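Side-chain contact in ICChI, a glycosylated chitinase (Ipomoea carnea, PDB 6IDN), which probably hydrolyses the beta-1,4 linkages of chitin as a family 18 glycosidase and also shows lysozyme activity: residues 238-241 with 242-246. Residues are numbered along the deposited sequence; the frame is centred on the assembly and turned at random.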
loop_
_atom_site.group_PDB
_atom_site.type_symbol
_atom_site.label_atom_id
_atom_site.label_comp_id
_atom_site.label_asym_id
_atom_site.label_seq_id
_atom_site.Cartn_x
_atom_site.Cartn_y
_atom_site.Cartn_z
ATOM N N SER A 238 -6.867 23.529 -1.560
ATOM C CA SER A 238 -6.909 24.688 -2.439
ATOM C C SER A 238 -5.820 24.683 -3.501
ATOM O O SER A 238 -6.019 25.268 -4.568
ATOM C CB SER A 238 -6.828 25.985 -1.629
ATOM O OG SER A 238 -5.578 26.086 -0.980
ATOM N N GLU A 239 -4.674 24.051 -3.244
ATOM C CA GLU A 239 -3.535 24.129 -4.155
ATOM C C GLU A 239 -3.267 22.862 -4.945
ATOM O O GLU A 239 -2.662 22.947 -6.014
ATOM C CB GLU A 239 -2.249 24.460 -3.387
ATOM C CG GLU A 239 -2.309 25.768 -2.635
ATOM C CD GLU A 239 -1.219 25.911 -1.599
ATOM O OE1 GLU A 239 -0.163 25.258 -1.760
ATOM O OE2 GLU A 239 -1.409 26.702 -0.643
ATOM N N VAL A 240 -3.648 21.687 -4.436
ATOM C CA VAL A 240 -3.178 20.439 -5.029
ATOM C C VAL A 240 -4.321 19.609 -5.600
ATOM O O VAL A 240 -4.306 19.256 -6.787
ATOM C CB VAL A 240 -2.387 19.623 -3.995
ATOM C CG1 VAL A 240 -2.027 18.245 -4.566
ATOM C CG2 VAL A 240 -1.146 20.386 -3.587
ATOM N N LEU A 241 -5.304 19.273 -4.764
ATOM C CA LEU A 241 -6.398 18.409 -5.216
ATOM C C LEU A 241 -7.058 18.875 -6.509
ATOM O O LEU A 241 -7.226 18.045 -7.415
ATOM C CB LEU A 241 -7.432 18.246 -4.092
ATOM C CG LEU A 241 -6.950 17.344 -2.945
ATOM C CD1 LEU A 241 -7.988 17.251 -1.852
ATOM C CD2 LEU A 241 -6.608 15.959 -3.453
ATOM N N PRO A 242 -7.437 20.146 -6.681
ATOM C CA PRO A 242 -8.114 20.522 -7.938
ATOM C C PRO A 242 -7.235 20.351 -9.168
ATOM O O PRO A 242 -7.758 20.137 -10.267
ATOM C CB PRO A 242 -8.488 21.990 -7.713
ATOM C CG PRO A 242 -8.389 22.219 -6.238
ATOM C CD PRO A 242 -7.325 21.289 -5.753
ATOM N N THR A 243 -5.913 20.427 -9.016
ATOM C CA THR A 243 -5.013 20.228 -10.147
ATOM C C THR A 243 -4.866 18.746 -10.494
ATOM O O THR A 243 -5.024 18.357 -11.659
ATOM C CB THR A 243 -3.643 20.857 -9.847
ATOM O OG1 THR A 243 -3.784 22.283 -9.670
ATOM C CG2 THR A 243 -2.671 20.584 -11.007
ATOM N N ILE A 244 -4.587 17.893 -9.502
ATOM C CA ILE A 244 -4.351 16.486 -9.832
ATOM C C ILE A 244 -5.634 15.767 -10.221
ATOM O O ILE A 244 -5.574 14.751 -10.924
ATOM C CB ILE A 244 -3.642 15.722 -8.694
ATOM C CG1 ILE A 244 -4.496 15.658 -7.425
ATOM C CG2 ILE A 244 -2.255 16.314 -8.423
ATOM C CD1 ILE A 244 -3.847 14.788 -6.311
ATOM N N LYS A 245 -6.799 16.278 -9.817
ATOM C CA LYS A 245 -8.051 15.655 -10.243
ATOM C C LYS A 245 -8.275 15.760 -11.747
ATOM O O LYS A 245 -9.146 15.063 -12.282
ATOM C CB LYS A 245 -9.237 16.305 -9.535
ATOM C CG LYS A 245 -9.472 15.868 -8.097
ATOM C CD LYS A 245 -10.525 16.794 -7.507
ATOM C CE LYS A 245 -11.349 16.186 -6.381
ATOM N NZ LYS A 245 -12.141 17.272 -5.702
ATOM N N ALA A 246 -7.536 16.629 -12.443
ATOM C CA ALA A 246 -7.682 16.713 -13.893
ATOM C C ALA A 246 -7.044 15.528 -14.605
ATOM O O ALA A 246 -7.369 15.271 -15.768
ATOM C CB ALA A 246 -7.089 18.025 -14.412
#
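Val240, Leu241 and Ile244 meet on the buried side of helix 233-244, near its C-terminal part. The end of Ile244 does the touching: its CD1 lies 4.1 Å from CD2 of Leu241, where the two side chains cross at a slant, and 4.3 Å from CG1 of Val240. With chi1 at 64°, CG1 of Ile244 sits between its own backbone N and carbonyl carbon, which turns the branch back toward the preceding turn and brings CG1 within 3.6 Å of the carbonyl oxygen of Leu241. Cutting Ile244 back to an alanine would remove CG1, CG2 and CD1 and is likely to open a gap beside CD2 of Leu241 and CG1 of Val240, and to take this partner from Leu199 and Trp202 of helix 196-206.

Pro242 has no N-H to give to the turn before it, and Thr243 N makes only a weak, bent bond to the carbonyl oxygen of Val240, so the helix is kinked across both residues, preceded by a wider pi-type turn at residues 238-240. Across the kink, that same oxygen of Val240 accepts a nearly straight bond from Ile244 N (3.1 Å, 167°). The oxygen of Leu241 accepts Lys245 N at 3.0 Å, while CG of Lys245 lies 3.2 Å from that oxygen.

The polar ends turn to other parts of the chain: Lys245 NZ bonds to the carbonyl oxygen of Asp271, and Glu239, whose side chain lies about 4 Å from a bound calcium ion, bonds through OE1 to the hydroxyl of Tyr191. Val240 and Ile244 also meet Leu216 of strand 213-219, and Leu241 meets Val253 of strand 250-256. This is a proline-kinked helix in a beta-alpha-beta unit of the TIM barrel, its apolar face packed against the parallel strands that it connects.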